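Local coordinates for protein serine protease MT3772 (Mycobacterium tuberculosis, PDB 3K6Y) that is the protease domain of a membrane-bound serine protease that cleaves proteins and probably helps the bacterium resist oxidative and acidic stress, at residues V45-A51 with S80-Y86. Sequence-based numbering, arbitrary orientation.
Sequences VKIRSLA and SNNVTVY
Lys46 and Arg48 of strand 45-51 form antiparallel hydrogen-bonded pairs with Tyr86 and Thr84 where the first and last strands, in sheet order, of the N-terminal barrel of this trypsin-like protease domain meet and close it. The Arg48-Thr84 pair is bonded both ways: Arg48 N donates to Thr84 O at 2.9 Å with an N-H...O angle of 172°, and Thr84 N returns a bond to Arg48 O. Lys46 and Tyr86 repeat the exchange, Tyr86 N reaching Lys46 O at 2.8 Å. At the other end the register slips by a classic beta bulge, in which Asn81 and Asn82 both face Leu50; Asn81 N meets Leu50 O at 2.9 Å while Leu50 N donates to Asn82 O. On the inner face, CG2 of Ile47 lies 3.7 Å from CG1 of Val83, and Val85 CG1 touches Val45 CB. On the outer face the Tyr86 ring, swung anti to its own carbonyl carbon (chi1 -63°), sends its CE1 edge to Arg48 CB at 3.7 Å. The guanidinium stands almost perpendicular to that ring, 87° between planes. A water gives a bond to Arg48 O and another to Asn82 OD1 and also pairs with Thr84 OG1 at 2.8 Å, bridging the strands over this face. Glu59, on strand 56-66, forms salt bridges with both Arg48 and Lys46, whose NZ also hydrogen-bonds to Gly139 O. Strand 45-51 thus runs between strand 56-66 and strand 82-87, whose other neighbour is strand 90-100, while Leu108 of strand 105-109 packs against Ile47, Val83 and Val85 from within the barrel.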
loop_
_atom_site.group_PDB
_atom_site.type_symbol
_atom_site.label_atom_id
_atom_site.label_comp_id
_atom_site.label_asym_id
_atom_site.label_seq_id
_atom_site.Cartn_x
_atom_site.Cartn_y
_atom_site.Cartn_z
ATOM N N VAL A 45 -18.942 -9.669 11.797
ATOM C CA VAL A 45 -17.830 -10.554 12.084
ATOM C C VAL A 45 -16.663 -9.794 12.699
ATOM O O VAL A 45 -16.520 -8.590 12.499
ATOM C CB VAL A 45 -17.380 -11.316 10.801
ATOM C CG1 VAL A 45 -18.505 -12.183 10.268
ATOM C CG2 VAL A 45 -16.894 -10.349 9.697
ATOM N N LYS A 46 -15.818 -10.515 13.428
ATOM C CA LYS A 46 -14.617 -9.915 13.997
ATOM C C LYS A 46 -13.471 -10.159 13.025
ATOM O O LYS A 46 -13.377 -11.229 12.431
ATOM C CB LYS A 46 -14.341 -10.553 15.359
ATOM C CG LYS A 46 -13.124 -9.940 16.058
ATOM C CD LYS A 46 -12.678 -10.677 17.313
ATOM C CE LYS A 46 -11.202 -10.411 17.517
ATOM N NZ LYS A 46 -10.614 -11.230 18.614
ATOM N N ILE A 47 -12.622 -9.145 12.856
ATOM C CA ILE A 47 -11.458 -9.277 11.979
ATOM C C ILE A 47 -10.199 -9.136 12.824
ATOM O O ILE A 47 -10.084 -8.234 13.622
ATOM C CB ILE A 47 -11.496 -8.232 10.868
ATOM C CG1 ILE A 47 -12.862 -8.397 10.154
ATOM C CG2 ILE A 47 -10.336 -8.450 9.896
ATOM C CD1 ILE A 47 -13.118 -7.626 8.927
ATOM N N ARG A 48 -9.286 -10.067 12.654
ATOM C CA ARG A 48 -7.981 -9.987 13.317
ATOM C C ARG A 48 -6.908 -10.079 12.250
ATOM O O ARG A 48 -6.858 -11.044 11.484
ATOM C CB ARG A 48 -7.815 -11.140 14.305
ATOM C CG ARG A 48 -6.558 -11.092 15.119
ATOM C CD ARG A 48 -6.657 -12.146 16.225
ATOM N NE ARG A 48 -5.349 -12.401 16.825
ATOM C CZ ARG A 48 -5.018 -12.087 18.069
ATOM N NH1 ARG A 48 -5.911 -11.522 18.879
ATOM N NH2 ARG A 48 -3.795 -12.356 18.502
ATOM N N SER A 49 -6.028 -9.087 12.225
ATOM C CA SER A 49 -4.998 -8.986 11.181
ATOM C C SER A 49 -3.629 -8.931 11.829
ATOM O O SER A 49 -3.349 -8.048 12.653
ATOM C CB SER A 49 -5.234 -7.756 10.319
ATOM O OG SER A 49 -6.567 -7.780 9.775
ATOM N N LEU A 50 -2.770 -9.875 11.478
ATOM C CA LEU A 50 -1.388 -9.885 11.975
ATOM C C LEU A 50 -0.617 -8.910 11.122
ATOM O O LEU A 50 -0.626 -9.007 9.888
ATOM C CB LEU A 50 -0.777 -11.281 11.852
ATOM C CG LEU A 50 -1.595 -12.397 12.502
ATOM C CD1 LEU A 50 -0.863 -13.709 12.346
ATOM C CD2 LEU A 50 -1.893 -12.095 13.973
ATOM N N ALA A 51 0.063 -7.969 11.770
ATOM C CA ALA A 51 0.783 -6.929 11.053
ATOM C C ALA A 51 2.199 -6.783 11.620
ATOM O O ALA A 51 2.544 -5.748 12.208
ATOM C CB ALA A 51 0.022 -5.610 11.098
ATOM N N SER A 80 -1.025 -5.329 7.111
ATOM C CA SER A 80 -1.038 -6.687 7.609
ATOM C C SER A 80 -0.564 -7.687 6.580
ATOM O O SER A 80 -0.545 -7.407 5.378
ATOM C CB SER A 80 -2.450 -7.079 8.032
ATOM O OG SER A 80 -3.340 -7.212 6.934
ATOM N N ASN A 81 -0.242 -8.891 7.042
ATOM C CA ASN A 81 0.063 -9.977 6.111
ATOM C C ASN A 81 -0.742 -11.245 6.355
ATOM O O ASN A 81 -0.518 -12.247 5.677
ATOM C CB ASN A 81 1.562 -10.281 6.022
ATOM C CG ASN A 81 2.095 -10.926 7.261
ATOM O OD1 ASN A 81 1.400 -11.073 8.270
ATOM N ND2 ASN A 81 3.364 -11.337 7.196
ATOM N N ASN A 82 -1.710 -11.182 7.269
ATOM C CA ASN A 82 -2.593 -12.306 7.513
ATOM C C ASN A 82 -3.882 -11.764 8.097
ATOM O O ASN A 82 -3.828 -10.979 9.046
ATOM C CB ASN A 82 -1.948 -13.310 8.483
ATOM C CG ASN A 82 -2.793 -14.535 8.671
ATOM O OD1 ASN A 82 -3.547 -14.628 9.640
ATOM N ND2 ASN A 82 -2.721 -15.455 7.723
ATOM N N VAL A 83 -5.030 -12.169 7.546
ATOM C CA VAL A 83 -6.320 -11.666 8.014
ATOM C C VAL A 83 -7.215 -12.858 8.304
ATOM O O VAL A 83 -7.348 -13.745 7.463
ATOM C CB VAL A 83 -6.972 -10.757 6.960
ATOM C CG1 VAL A 83 -8.354 -10.269 7.423
ATOM C CG2 VAL A 83 -6.080 -9.568 6.608
ATOM N N THR A 84 -7.785 -12.893 9.503
ATOM C CA THR A 84 -8.723 -13.942 9.887
ATOM C C THR A 84 -10.063 -13.296 10.219
ATOM O O THR A 84 -10.118 -12.245 10.864
ATOM C CB THR A 84 -8.206 -14.719 11.112
ATOM O OG1 THR A 84 -6.910 -15.251 10.797
ATOM C CG2 THR A 84 -9.127 -15.882 11.464
ATOM N N VAL A 85 -11.138 -13.936 9.766
ATOM C CA VAL A 85 -12.490 -13.511 10.075
ATOM C C VAL A 85 -13.087 -14.511 11.081
ATOM O O VAL A 85 -12.969 -15.716 10.892
ATOM C CB VAL A 85 -13.324 -13.489 8.765
ATOM C CG1 VAL A 85 -14.818 -13.433 9.049
ATOM C CG2 VAL A 85 -12.851 -12.325 7.878
ATOM N N TYR A 86 -13.719 -13.998 12.131
ATOM C CA TYR A 86 -14.357 -14.883 13.117
ATOM C C TYR A 86 -15.854 -14.712 13.043
ATOM O O TYR A 86 -16.358 -13.592 13.144
ATOM C CB TYR A 86 -13.895 -14.565 14.532
ATOM C CG TYR A 86 -12.429 -14.792 14.704
ATOM C CD1 TYR A 86 -11.520 -13.804 14.329
ATOM C CD2 TYR A 86 -11.937 -15.987 15.221
ATOM C CE1 TYR A 86 -10.167 -13.980 14.458
ATOM C CE2 TYR A 86 -10.544 -16.169 15.366
ATOM C CZ TYR A 86 -9.681 -15.153 14.966
ATOM O OH TYR A 86 -8.310 -15.283 15.091
HETATM O O HOH W 1 -5.072 -13.221 11.540
HETATM O O HOH W 2 -5.259 -14.265 14.083
#